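Local coordinates for protein aeromonas extracellular serine protease (Aeromonas sobria, PDB 3WQB) that cleaves peptide bonds after paired basic residues, one of them lysine, as a secreted, calcium-binding serine protease of the furin-like subtilase family and a probable virulence factor, at residues Glu22-Pro26 / Leu59-Arg64; Val67-Val72 / Ala347-Ala352; Ser461-Ala467 / Ala543-Leu549; Thr468-Glu473 / Phe538-Gln544. The protein carries 1 engineered substitution. All coordinates share one frame; numbering follows the deposited sequence.

Contact 1: residues Glu22-Pro26 / Leu59-Arg64; sequences ERCLP and LWWAHR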
loop_
_atom_site.group_PDB
_atom_site.type_symbol
_atom_site.label_atom_id
_atom_site.label_comp_id
_atom_site.label_asym_id
_atom_site.label_seq_id
_atom_site.Cartn_x
_atom_site.Cartn_y
_atom_site.Cartn_z
ATOM N N GLU A 22 -1.502 21.537 27.267
ATOM C CA GLU A 22 -0.732 20.439 27.850
ATOM C C GLU A 22 0.086 19.662 26.811
ATOM O O GLU A 22 0.687 18.635 27.123
ATOM C CB GLU A 22 -1.656 19.478 28.619
ATOM C CG GLU A 22 -2.309 20.107 29.856
ATOM C CD GLU A 22 -1.320 20.434 30.970
ATOM O OE1 GLU A 22 -0.173 19.942 30.944
ATOM O OE2 GLU A 22 -1.707 21.189 31.888
ATOM N N ARG A 23 0.105 20.167 25.584
ATOM C CA ARG A 23 0.736 19.473 24.471
ATOM C C ARG A 23 2.263 19.614 24.488
ATOM O O ARG A 23 2.811 20.659 24.138
ATOM C CB ARG A 23 0.107 19.984 23.171
ATOM C CG ARG A 23 0.609 19.403 21.889
ATOM C CD ARG A 23 -0.406 19.702 20.822
ATOM N NE ARG A 23 0.109 19.506 19.471
ATOM C CZ ARG A 23 0.760 20.432 18.769
ATOM N NH1 ARG A 23 1.014 21.634 19.280
ATOM N NH2 ARG A 23 1.170 20.155 17.539
ATOM N N CYS A 24 2.930 18.537 24.902
ATOM C CA CYS A 24 4.396 18.437 24.923
ATOM C C CYS A 24 4.802 16.971 24.934
ATOM O O CYS A 24 3.992 16.099 25.276
ATOM C CB CYS A 24 5.013 19.164 26.134
ATOM S SG CYS A 24 4.546 18.505 27.778
ATOM N N LEU A 25 6.060 16.710 24.575
ATOM C CA LEU A 25 6.620 15.365 24.587
ATOM C C LEU A 25 7.707 15.212 25.639
ATOM O O LEU A 25 8.656 16.004 25.653
ATOM C CB LEU A 25 7.260 15.039 23.240
ATOM C CG LEU A 25 6.428 15.125 21.965
ATOM C CD1 LEU A 25 7.321 15.014 20.734
ATOM C CD2 LEU A 25 5.333 14.040 21.984
ATOM N N PRO A 26 7.594 14.186 26.503
ATOM C CA PRO A 26 8.741 13.847 27.340
ATOM C C PRO A 26 9.915 13.341 26.496
ATOM O O PRO A 26 9.736 12.903 25.339
ATOM C CB PRO A 26 8.211 12.707 28.225
ATOM C CG PRO A 26 6.719 12.839 28.187
ATOM C CD PRO A 26 6.432 13.322 26.790
ATOM N N LEU A 59 -0.118 12.413 19.324
ATOM C CA LEU A 59 0.214 11.287 20.197
ATOM C C LEU A 59 0.826 11.744 21.517
ATOM O O LEU A 59 1.245 10.913 22.328
ATOM C CB LEU A 59 1.162 10.308 19.491
ATOM C CG LEU A 59 2.447 10.857 18.862
ATOM C CD1 LEU A 59 3.405 11.448 19.883
ATOM C CD2 LEU A 59 3.125 9.748 18.074
ATOM N N TRP A 60 0.849 13.056 21.754
ATOM C CA TRP A 60 1.524 13.585 22.944
ATOM C C TRP A 60 0.974 13.030 24.270
ATOM O O TRP A 60 1.728 12.834 25.218
ATOM C CB TRP A 60 1.516 15.111 22.926
ATOM C CG TRP A 60 0.157 15.736 22.989
ATOM C CD1 TRP A 60 -0.602 16.165 21.938
ATOM C CD2 TRP A 60 -0.599 16.019 24.176
ATOM N NE1 TRP A 60 -1.788 16.694 22.395
ATOM C CE2 TRP A 60 -1.812 16.613 23.764
ATOM C CE3 TRP A 60 -0.373 15.815 25.547
ATOM C CZ2 TRP A 60 -2.792 17.020 24.674
ATOM C CZ3 TRP A 60 -1.355 16.214 26.453
ATOM C CH2 TRP A 60 -2.548 16.804 26.011
ATOM N N TRP A 61 -0.331 12.779 24.336
ATOM C CA TRP A 61 -0.947 12.286 25.558
ATOM C C TRP A 61 -0.598 10.826 25.780
ATOM O O TRP A 61 -0.392 10.411 26.915
ATOM C CB TRP A 61 -2.453 12.539 25.537
ATOM C CG TRP A 61 -3.200 12.139 26.779
ATOM C CD1 TRP A 61 -3.528 12.940 27.843
ATOM C CD2 TRP A 61 -3.758 10.849 27.062
ATOM N NE1 TRP A 61 -4.245 12.217 28.772
ATOM C CE2 TRP A 61 -4.405 10.935 28.316
ATOM C CE3 TRP A 61 -3.768 9.623 26.377
ATOM C CZ2 TRP A 61 -5.047 9.839 28.906
ATOM C CZ3 TRP A 61 -4.413 8.536 26.958
ATOM C CH2 TRP A 61 -5.049 8.654 28.208
ATOM N N ALA A 62 -0.504 10.041 24.706
ATOM C CA ALA A 62 0.053 8.695 24.831
ATOM C C ALA A 62 1.456 8.747 25.450
ATOM O O ALA A 62 1.742 8.057 26.428
ATOM C CB ALA A 62 0.075 7.985 23.494
ATOM N N HIS A 63 2.315 9.596 24.902
ATOM C CA HIS A 63 3.669 9.703 25.412
ATOM C C HIS A 63 3.719 10.194 26.858
ATOM O O HIS A 63 4.494 9.667 27.647
ATOM C CB HIS A 63 4.526 10.569 24.489
ATOM C CG HIS A 63 5.006 9.841 23.271
ATOM N ND1 HIS A 63 6.193 10.150 22.643
ATOM C CD2 HIS A 63 4.472 8.805 22.579
ATOM C CE1 HIS A 63 6.364 9.346 21.610
ATOM N NE2 HIS A 63 5.333 8.522 21.546
ATOM N N ARG A 64 2.880 11.171 27.212
ATOM C CA ARG A 64 2.868 11.701 28.571
ATOM C C ARG A 64 2.240 10.741 29.575
ATOM O O ARG A 64 2.414 10.926 30.770
ATOM C CB ARG A 64 2.155 13.059 28.636
ATOM C CG ARG A 64 2.903 14.193 27.955
ATOM C CD ARG A 64 2.315 15.547 28.303
ATOM N NE ARG A 64 2.667 15.940 29.667
ATOM C CZ ARG A 64 2.195 17.009 30.303
ATOM N NH1 ARG A 64 1.337 17.829 29.712
ATOM N NH2 ARG A 64 2.591 17.256 31.547
#
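Arg64, at the end of the short helix 60-64, reaches back along the loop 22-26 and runs past Pro26, Cys24 and Glu22 in turn. Its CB leads into CG, which packs on CD of Pro26 at 3.8 Å. CG and CD both lie 3.5 Å from Cys24 O, a carbonyl buried here against carbon and without a hydrogen-bond partner. A bend at chi3 (74°) then turns the guanidinium so that SG of Cys24 sits over one of its faces, 3.7 Å from NE. At the tip, NH1 holds two oxygens of one residue: the backbone O of Glu22 at 2.8 Å, approached on a lone pair, and Glu22 OE1 at 2.9 Å. The second bond is the straighter (162°) and forms a salt bridge through the anti lone pair of the carboxylate. Arg64 NH2 turns to the carbonyl of Ala5, beside the Cys4-Cys24 disulfide.

Trp60 supplies the apolar half. Arg23, with CG anti to its backbone N (chi1 180°), lays its aliphatic stem over one indole face, CG standing 3.7 Å from the centroid of the five-membered ring in a CH-pi contact. The guanidinium continues to Asp56, and Trp60 NE1 binds the carbonyl of Gly17. Farther along, Leu25 CD2 meets Leu59 CD1 at 3.9 Å.

The contact ties the loop held by the Cys4-Cys24 disulfide to helix 60-64. Bonding both carbonyl and carboxylate of Glu22 probably restrains that side chain relative to its own backbone, and the carboxylate probably offsets the charge of the buried Arg64.

Contact 2: residues Val67-Val72 / Ala347-Ala352; sequences VLGQGV and ALLMSA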
loop_
_atom_site.group_PDB
_atom_site.type_symbol
_atom_site.label_atom_id
_atom_site.label_comp_id
_atom_site.label_asym_id
_atom_site.label_seq_id
_atom_site.Cartn_x
_atom_site.Cartn_y
_atom_site.Cartn_z
ATOM N N VAL A 67 2.156 5.377 27.348
ATOM C CA VAL A 67 1.761 4.503 26.238
ATOM C C VAL A 67 2.820 4.628 25.144
ATOM O O VAL A 67 2.909 5.645 24.450
ATOM C CB VAL A 67 0.356 4.866 25.695
ATOM C CG1 VAL A 67 -0.006 3.981 24.504
ATOM C CG2 VAL A 67 -0.715 4.739 26.795
ATOM N N LEU A 68 3.618 3.577 25.002
ATOM C CA LEU A 68 4.847 3.658 24.220
ATOM C C LEU A 68 5.113 2.443 23.331
ATOM O O LEU A 68 6.206 2.310 22.773
ATOM C CB LEU A 68 6.042 3.907 25.151
ATOM C CG LEU A 68 6.101 5.232 25.917
ATOM C CD1 LEU A 68 7.251 5.218 26.906
ATOM C CD2 LEU A 68 6.195 6.432 24.985
ATOM N N GLY A 69 4.130 1.557 23.194
ATOM C CA GLY A 69 4.299 0.392 22.337
ATOM C C GLY A 69 4.897 -0.832 23.005
ATOM O O GLY A 69 5.219 -1.806 22.339
ATOM N N GLN A 70 5.039 -0.788 24.329
ATOM C CA GLN A 70 5.587 -1.908 25.090
ATOM C C GLN A 70 4.822 -3.205 24.830
ATOM O O GLN A 70 3.585 -3.219 24.818
ATOM C CB GLN A 70 5.624 -1.574 26.592
ATOM C CG GLN A 70 4.280 -1.178 27.248
ATOM C CD GLN A 70 3.971 0.324 27.244
ATOM O OE1 GLN A 70 4.349 1.058 26.338
ATOM N NE2 GLN A 70 3.247 0.771 28.261
ATOM N N GLY A 71 5.572 -4.271 24.562
ATOM C CA GLY A 71 4.999 -5.592 24.335
ATOM C C GLY A 71 4.550 -5.848 22.910
ATOM O O GLY A 71 4.064 -6.938 22.607
ATOM N N VAL A 72 4.708 -4.850 22.034
ATOM C CA VAL A 72 4.262 -4.976 20.633
ATOM C C VAL A 72 5.405 -5.286 19.671
ATOM O O VAL A 72 6.382 -4.539 19.603
ATOM C CB VAL A 72 3.498 -3.730 20.155
ATOM C CG1 VAL A 72 2.969 -3.929 18.718
ATOM C CG2 VAL A 72 2.333 -3.443 21.085
ATOM N N ALA A 347 0.901 0.317 17.209
ATOM C CA ALA A 347 1.636 -0.253 18.335
ATOM C C ALA A 347 1.283 0.465 19.640
ATOM O O ALA A 347 1.163 -0.168 20.694
ATOM C CB ALA A 347 3.126 -0.207 18.086
ATOM N N LEU A 348 1.084 1.773 19.581
ATOM C CA LEU A 348 0.665 2.520 20.766
ATOM C C LEU A 348 -0.685 2.003 21.270
ATOM O O LEU A 348 -0.850 1.680 22.452
ATOM C CB LEU A 348 0.594 4.028 20.484
ATOM C CG LEU A 348 1.940 4.712 20.223
ATOM C CD1 LEU A 348 1.757 6.201 19.979
ATOM C CD2 LEU A 348 2.895 4.485 21.385
ATOM N N LEU A 349 -1.645 1.896 20.361
ATOM C CA LEU A 349 -2.972 1.451 20.743
ATOM C C LEU A 349 -2.946 0.039 21.295
ATOM O O LEU A 349 -3.570 -0.247 22.315
ATOM C CB LEU A 349 -3.930 1.536 19.557
ATOM C CG LEU A 349 -4.172 2.925 18.980
ATOM C CD1 LEU A 349 -5.181 2.819 17.876
ATOM C CD2 LEU A 349 -4.613 3.924 20.021
ATOM N N MET A 350 -2.227 -0.845 20.613
ATOM C CA MET A 350 -2.106 -2.221 21.066
ATOM C C MET A 350 -1.469 -2.309 22.443
ATOM O O MET A 350 -1.864 -3.141 23.256
ATOM C CB MET A 350 -1.308 -3.054 20.066
ATOM C CG MET A 350 -2.032 -3.316 18.765
ATOM S SD MET A 350 -0.928 -4.161 17.626
ATOM C CE MET A 350 -2.103 -4.642 16.358
ATOM N N SER A 351 -0.485 -1.465 22.718
ATOM C CA SER A 351 0.178 -1.520 24.023
ATOM C C SER A 351 -0.741 -1.053 25.147
ATOM O O SER A 351 -0.651 -1.565 26.264
ATOM C CB SER A 351 1.499 -0.751 24.029
ATOM O OG SER A 351 1.324 0.659 23.995
ATOM N N ALA A 352 -1.622 -0.099 24.842
ATOM C CA ALA A 352 -2.580 0.449 25.810
ATOM C C ALA A 352 -3.754 -0.494 26.048
ATOM O O ALA A 352 -4.288 -0.563 27.162
ATOM C CB ALA A 352 -3.087 1.794 25.342
#
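Ser351 and Gly69 form the innermost layer of this contact. The amide N of Gly69 donates to Ser351 OG at 3.1 Å, a bent bond (139°), while that hydroxyl donates in turn to the carbonyl O of Leu348 one helical turn back. Chi1 of 72° swings OG in between the serine's own N and carbonyl carbon, from where it can serve both partners. The fit is close: Ser351 CB lies 3.5 Å from Gly69 CA, which also directs a CA-H...O contact to the carbonyl O of Ala347.

Apolar branches flank this centre. Val67 CG1 sits 3.2 Å from Leu348 O and rests on CB of Ala352; Leu348 CD2 reaches Leu68 CA at 3.5 Å. At the far end Val72 spreads its two methyls, CG1 on Ala347 CB and CG2 on Met350 CB, each at 3.8 Å. Here the loop that leads from helix 60-64 into strand 73-77 of the parallel subtilase sheet is seated against the last turns of helix 335-352.

Further out, a type II turn from Gly69 to Val72 brings the loop round. Gln70 folds back at chi2 so that its OE1 accepts from Leu68 N at 2.9 Å; its NE2 reaches the carbonyl of Gly66. Met350 packs on Leu361 of helix 358-368, Ala352 on Leu423 of helix 419-426.

Contact 3: residues Ser461-Ala467 / Ala543-Leu549; sequences SSTTRIA and AQGTWRL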
loop_
_atom_site.group_PDB
_atom_site.type_symbol
_atom_site.label_atom_id
_atom_site.label_comp_id
_atom_site.label_asym_id
_atom_site.label_seq_id
_atom_site.Cartn_x
_atom_site.Cartn_y
_atom_site.Cartn_z
ATOM N N SER A 461 -24.350 0.497 -16.456
ATOM C CA SER A 461 -24.688 0.151 -15.086
ATOM C C SER A 461 -25.119 -1.285 -14.945
ATOM O O SER A 461 -25.749 -1.853 -15.836
ATOM C CB SER A 461 -25.809 1.063 -14.571
ATOM O OG SER A 461 -25.458 2.437 -14.694
ATOM N N SER A 462 -24.799 -1.856 -13.794
ATOM C CA SER A 462 -25.218 -3.204 -13.451
ATOM C C SER A 462 -25.463 -3.281 -11.954
ATOM O O SER A 462 -24.680 -2.767 -11.164
ATOM C CB SER A 462 -24.156 -4.207 -13.912
ATOM O OG SER A 462 -24.447 -5.529 -13.481
ATOM N N THR A 463 -26.558 -3.930 -11.577
ATOM C CA THR A 463 -27.022 -3.955 -10.194
ATOM C C THR A 463 -27.185 -5.375 -9.658
ATOM O O THR A 463 -27.577 -6.273 -10.397
ATOM C CB THR A 463 -28.356 -3.181 -10.095
ATOM O OG1 THR A 463 -28.140 -1.816 -10.488
ATOM C CG2 THR A 463 -28.927 -3.226 -8.690
ATOM N N THR A 464 -26.857 -5.570 -8.382
ATOM C CA THR A 464 -27.103 -6.827 -7.680
ATOM C C THR A 464 -27.682 -6.534 -6.303
ATOM O O THR A 464 -27.400 -5.492 -5.707
ATOM C CB THR A 464 -25.815 -7.692 -7.576
ATOM O OG1 THR A 464 -26.138 -9.012 -7.119
ATOM C CG2 THR A 464 -24.791 -7.075 -6.627
ATOM N N ARG A 465 -28.490 -7.453 -5.793
ATOM C CA ARG A 465 -29.043 -7.318 -4.455
ATOM C C ARG A 465 -28.270 -8.158 -3.451
ATOM O O ARG A 465 -27.993 -9.335 -3.686
ATOM C CB ARG A 465 -30.520 -7.730 -4.423
ATOM C CG ARG A 465 -31.163 -7.497 -3.068
ATOM C CD ARG A 465 -32.669 -7.679 -3.097
ATOM N NE ARG A 465 -33.251 -7.412 -1.778
ATOM C CZ ARG A 465 -33.455 -8.317 -0.824
ATOM N NH1 ARG A 465 -33.140 -9.596 -1.008
ATOM N NH2 ARG A 465 -33.979 -7.933 0.334
ATOM N N ILE A 466 -27.927 -7.536 -2.327
ATOM C CA ILE A 466 -27.407 -8.264 -1.173
ATOM C C ILE A 466 -28.568 -8.464 -0.197
ATOM O O ILE A 466 -29.165 -7.491 0.278
ATOM C CB ILE A 466 -26.229 -7.493 -0.503
ATOM C CG1 ILE A 466 -25.015 -7.392 -1.450
ATOM C CG2 ILE A 466 -25.870 -8.100 0.861
ATOM C CD1 ILE A 466 -24.281 -8.695 -1.726
ATOM N N ALA A 467 -28.897 -9.722 0.091
ATOM C CA ALA A 467 -30.069 -10.030 0.915
ATOM C C ALA A 467 -29.789 -9.966 2.407
ATOM O O ALA A 467 -30.681 -9.637 3.195
ATOM C CB ALA A 467 -30.621 -11.404 0.552
ATOM N N ALA A 543 -25.769 -3.320 4.553
ATOM C CA ALA A 543 -25.481 -3.935 3.260
ATOM C C ALA A 543 -26.726 -4.320 2.466
ATOM O O ALA A 543 -26.647 -4.533 1.261
ATOM C CB ALA A 543 -24.599 -5.164 3.449
ATOM N N GLN A 544 -27.871 -4.413 3.139
ATOM C CA GLN A 544 -29.064 -5.004 2.536
ATOM C C GLN A 544 -29.680 -4.104 1.483
ATOM O O GLN A 544 -29.972 -2.939 1.739
ATOM C CB GLN A 544 -30.079 -5.333 3.622
ATOM C CG GLN A 544 -31.263 -6.153 3.156
ATOM C CD GLN A 544 -32.177 -6.496 4.310
ATOM O OE1 GLN A 544 -32.833 -5.621 4.871
ATOM N NE2 GLN A 544 -32.199 -7.765 4.691
ATOM N N GLY A 545 -29.895 -4.668 0.299
ATOM C CA GLY A 545 -30.470 -3.925 -0.804
ATOM C C GLY A 545 -29.597 -3.981 -2.033
ATOM O O GLY A 545 -28.692 -4.818 -2.141
ATOM N N THR A 546 -29.869 -3.075 -2.963
ATOM C CA THR A 546 -29.206 -3.101 -4.250
ATOM C C THR A 546 -27.928 -2.273 -4.282
ATOM O O THR A 546 -27.890 -1.139 -3.783
ATOM C CB THR A 546 -30.142 -2.647 -5.387
ATOM O OG1 THR A 546 -30.784 -1.415 -5.031
ATOM C CG2 THR A 546 -31.226 -3.693 -5.672
ATOM N N TRP A 547 -26.894 -2.874 -4.856
ATOM C CA TRP A 547 -25.608 -2.233 -5.112
ATOM C C TRP A 547 -25.410 -2.111 -6.618
ATOM O O TRP A 547 -25.660 -3.061 -7.363
ATOM C CB TRP A 547 -24.490 -3.086 -4.529
ATOM C CG TRP A 547 -24.463 -3.146 -3.033
ATOM C CD1 TRP A 547 -25.260 -3.900 -2.221
ATOM C CD2 TRP A 547 -23.549 -2.458 -2.179
ATOM N NE1 TRP A 547 -24.917 -3.698 -0.901
ATOM C CE2 TRP A 547 -23.861 -2.821 -0.851
ATOM C CE3 TRP A 547 -22.494 -1.556 -2.413
ATOM C CZ2 TRP A 547 -23.163 -2.303 0.248
ATOM C CZ3 TRP A 547 -21.804 -1.040 -1.325
ATOM C CH2 TRP A 547 -22.137 -1.425 -0.010
ATOM N N ARG A 548 -24.970 -0.945 -7.075
ATOM C CA ARG A 548 -24.846 -0.699 -8.505
ATOM C C ARG A 548 -23.432 -0.306 -8.913
ATOM O O ARG A 548 -22.840 0.604 -8.332
ATOM C CB ARG A 548 -25.844 0.383 -8.942
ATOM C CG ARG A 548 -25.805 0.726 -10.426
ATOM C CD ARG A 548 -26.895 1.704 -10.810
ATOM N NE ARG A 548 -26.656 3.066 -10.332
ATOM C CZ ARG A 548 -27.335 3.655 -9.348
ATOM N NH1 ARG A 548 -28.288 2.988 -8.703
ATOM N NH2 ARG A 548 -27.051 4.905 -8.991
ATOM N N LEU A 549 -22.894 -1.010 -9.901
ATOM C CA LEU A 549 -21.629 -0.627 -10.515
ATOM C C LEU A 549 -21.900 0.255 -11.722
ATOM O O LEU A 549 -22.792 -0.034 -12.523
ATOM C CB LEU A 549 -20.856 -1.866 -10.960
ATOM C CG LEU A 549 -19.425 -1.611 -11.437
ATOM C CD1 LEU A 549 -18.501 -1.347 -10.249
ATOM C CD2 LEU A 549 -18.932 -2.784 -12.253
#
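Ile466 and Trp547 make the dense side of this antiparallel strand pair: CG1 of the isoleucine meets CD1 of the indole at 3.6 Å. With chi1 near -65°, Ile466 turns CG1 to the ring and leaves CG2 to pack on CB of Ala543. The indole is pinned in rotation, for Trp547 NE1 donates to the carbonyl O of Ala543 at 2.9 Å, close to the ring plane.

Six backbone bonds join the strands through the hydrogen-bonded pairs Ser462-Leu549, Thr464-Trp547 and Ile466-Gly545, among them Trp547 N to Thr464 O at 2.8 Å. Beyond the strand end, Gln544 stretches out and its NE2 reaches the carbonyl O of Ala467 at 2.8 Å.

The opposite face, bearing Thr463, Arg465, Thr546 and Arg548, is the more solvent-exposed, and its contacts are a few methyl and stem touches. Thr463 CG2 touches Thr546 CB at 3.6 Å, and Thr463 OG1 lies against the stem of Arg548, whose guanidinium pairs with Glu550.

Strand 460-466 is an edge strand of a four-stranded antiparallel sheet in the P-domain, with strand 545-553 next to it. The buried face packs on strands 436-444, 471-482 and 583-595 of the second sheet, where Ser462 bonds Trp588 and Thr464 bonds Gln441, as in a beta sandwich.

Contact 4: residues Thr468-Glu473 / Phe538-Gln544; sequences TPLTVE and FYGESAQ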
loop_
_atom_site.group_PDB
_atom_site.type_symbol
_atom_site.label_atom_id
_atom_site.label_comp_id
_atom_site.label_asym_id
_atom_site.label_seq_id
_atom_site.Cartn_x
_atom_site.Cartn_y
_atom_site.Cartn_z
ATOM N N THR A 468 -28.547 -10.279 2.776
ATOM C CA THR A 468 -28.151 -10.466 4.171
ATOM C C THR A 468 -28.106 -9.130 4.891
ATOM O O THR A 468 -27.480 -8.178 4.398
ATOM C CB THR A 468 -26.760 -11.157 4.286
ATOM O OG1 THR A 468 -26.743 -12.338 3.476
ATOM C CG2 THR A 468 -26.447 -11.552 5.728
ATOM N N PRO A 469 -28.767 -9.049 6.061
ATOM C CA PRO A 469 -28.522 -7.887 6.886
ATOM C C PRO A 469 -27.094 -7.986 7.398
ATOM O O PRO A 469 -26.699 -9.000 7.987
ATOM C CB PRO A 469 -29.546 -8.028 8.024
ATOM C CG PRO A 469 -29.840 -9.476 8.104
ATOM C CD PRO A 469 -29.695 -10.006 6.701
ATOM N N LEU A 470 -26.308 -6.965 7.092
ATOM C CA LEU A 470 -24.942 -6.873 7.587
ATOM C C LEU A 470 -24.553 -5.417 7.676
ATOM O O LEU A 470 -24.948 -4.620 6.825
ATOM C CB LEU A 470 -23.978 -7.600 6.643
ATOM C CG LEU A 470 -22.690 -8.146 7.257
ATOM C CD1 LEU A 470 -23.005 -9.326 8.177
ATOM C CD2 LEU A 470 -21.692 -8.572 6.182
ATOM N N THR A 471 -23.771 -5.074 8.694
ATOM C CA THR A 471 -23.142 -3.766 8.782
ATOM C C THR A 471 -21.833 -3.862 8.020
ATOM O O THR A 471 -21.006 -4.726 8.295
ATOM C CB THR A 471 -22.899 -3.377 10.237
ATOM O OG1 THR A 471 -24.168 -3.290 10.899
ATOM C CG2 THR A 471 -22.156 -2.038 10.335
ATOM N N VAL A 472 -21.665 -2.973 7.046
ATOM C CA VAL A 472 -20.511 -2.991 6.159
ATOM C C VAL A 472 -19.256 -2.487 6.863
ATOM O O VAL A 472 -19.295 -1.515 7.628
ATOM C CB VAL A 472 -20.755 -2.113 4.905
ATOM C CG1 VAL A 472 -19.517 -2.083 4.013
ATOM C CG2 VAL A 472 -21.958 -2.599 4.113
ATOM N N GLU A 473 -18.143 -3.162 6.609
ATOM C CA GLU A 473 -16.834 -2.586 6.903
ATOM C C GLU A 473 -16.189 -2.178 5.586
ATOM O O GLU A 473 -15.890 -0.997 5.376
ATOM C CB GLU A 473 -15.965 -3.556 7.708
ATOM C CG GLU A 473 -16.494 -3.767 9.129
ATOM C CD GLU A 473 -15.989 -5.033 9.796
ATOM O OE1 GLU A 473 -14.783 -5.350 9.692
ATOM O OE2 GLU A 473 -16.809 -5.704 10.450
ATOM N N PHE A 538 -18.184 2.939 2.620
ATOM C CA PHE A 538 -19.485 2.479 3.102
ATOM C C PHE A 538 -19.463 1.992 4.550
ATOM O O PHE A 538 -20.428 1.415 5.039
ATOM C CB PHE A 538 -20.030 1.401 2.161
ATOM C CG PHE A 538 -19.996 1.803 0.723
ATOM C CD1 PHE A 538 -20.917 2.709 0.222
ATOM C CD2 PHE A 538 -19.033 1.278 -0.141
ATOM C CE1 PHE A 538 -20.882 3.093 -1.116
ATOM C CE2 PHE A 538 -18.990 1.659 -1.486
ATOM C CZ PHE A 538 -19.923 2.563 -1.968
ATOM N N TYR A 539 -18.356 2.247 5.241
ATOM C CA TYR A 539 -18.166 1.778 6.605
ATOM C C TYR A 539 -19.328 2.168 7.506
ATOM O O TYR A 539 -19.631 3.353 7.680
ATOM C CB TYR A 539 -16.860 2.354 7.152
ATOM C CG TYR A 539 -16.379 1.714 8.429
ATOM C CD1 TYR A 539 -15.460 0.669 8.395
ATOM C CD2 TYR A 539 -16.848 2.145 9.678
ATOM C CE1 TYR A 539 -15.013 0.075 9.568
ATOM C CE2 TYR A 539 -16.402 1.550 10.862
ATOM C CZ TYR A 539 -15.479 0.523 10.796
ATOM O OH TYR A 539 -15.030 -0.075 11.949
ATOM N N GLY A 540 -19.961 1.154 8.100
ATOM C CA GLY A 540 -21.046 1.378 9.041
ATOM C C GLY A 540 -22.443 1.282 8.451
ATOM O O GLY A 540 -23.416 1.183 9.189
ATOM N N GLU A 541 -22.552 1.353 7.126
ATOM C CA GLU A 541 -23.855 1.270 6.450
ATOM C C GLU A 541 -24.429 -0.147 6.483
ATOM O O GLU A 541 -23.698 -1.119 6.663
ATOM C CB GLU A 541 -23.727 1.720 4.987
ATOM C CG GLU A 541 -23.452 3.204 4.819
ATOM C CD GLU A 541 -23.619 3.709 3.402
ATOM O OE1 GLU A 541 -23.996 2.932 2.493
ATOM O OE2 GLU A 541 -23.358 4.910 3.193
ATOM N N SER A 542 -25.743 -0.258 6.283
ATOM C CA SER A 542 -26.385 -1.547 6.093
ATOM C C SER A 542 -26.119 -2.046 4.674
ATOM O O SER A 542 -26.232 -1.285 3.705
ATOM C CB SER A 542 -27.887 -1.443 6.339
ATOM O OG SER A 542 -28.534 -2.653 5.967
ATOM N N ALA A 543 -25.769 -3.320 4.553
ATOM C CA ALA A 543 -25.481 -3.935 3.260
ATOM C C ALA A 543 -26.726 -4.320 2.466
ATOM O O ALA A 543 -26.647 -4.533 1.261
ATOM C CB ALA A 543 -24.599 -5.164 3.449
ATOM N N GLN A 544 -27.871 -4.413 3.139
ATOM C CA GLN A 544 -29.064 -5.004 2.536
ATOM C C GLN A 544 -29.680 -4.104 1.483
ATOM O O GLN A 544 -29.972 -2.939 1.739
ATOM C CB GLN A 544 -30.079 -5.333 3.622
ATOM C CG GLN A 544 -31.263 -6.153 3.156
ATOM C CD GLN A 544 -32.177 -6.496 4.310
ATOM O OE1 GLN A 544 -32.833 -5.621 4.871
ATOM N NE2 GLN A 544 -32.199 -7.765 4.691
HETATM O O HOH W 1 -16.902 0.286 2.739
#
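The carbonyl O of Leu470 receives the amide N of Ala543 at 2.7 Å, the shortest polar bond between 468-473 and 538-544. Two more backbone bonds follow along the chain: Val472 N to Glu541 O at 2.8 Å and Gly540 N to Val472 O at 2.8 Å, both almost straight. Val472 therefore uses both its amide and its carbonyl, with Thr471 and Ser542 bridged beside it.

Val472 also carries the apolar packing. Chi1 of 177° sends CG1 anti to the backbone N, where it lies alongside Phe538 CB at 4.0 Å, while CG2 turns to Ala543 CB at 3.7 Å. The Phe538 ring continues into an edge-to-face stack on Trp547. A type II turn from Phe538 to Glu541 places Gly540 where its N can reach Val472.

At the corner beyond, a water donates to Glu473 O at 3.1 Å and accepts from Phe538 N, linking the two chain segments there. Tyr539 sets CD1 3.5 Å from that same carbonyl O, and its hydroxyl bonds Asp363. The carboxylate of Glu473 meets Arg359 and His595.

The chemistry thus divides in two: within the P-domain, backbone bonds fasten the loop to Leu470 and the start of strand 471-482, whereas the polar tips of Glu473 and Tyr539 reach across to helix 358-368 of the subtilisin domain. Glu473 is probably stabilised as a carboxylate by Arg359 and His595.

The four contacts fall into two neighbouring pairs. Contacts 1 and 2 lie on the subtilisin-domain side with centres 15 Å apart and follow one another along the chain; helix 60-64 joins them, Ala62 O probably bonding Val67 N at 2.9 Å, and Leu59 packs on Leu348. Both close before contacts 3 and 4 open. These belong to the P-domain, their centres 12 Å apart, and share Ala543 and Gln544; contact 4 is nested within the loop that contact 3 closes. Nearest atoms of contacts 2 and 4 are about 12 Å apart, and helix 358-368 touches residues of both, so the pairs approach each other across the domain boundary.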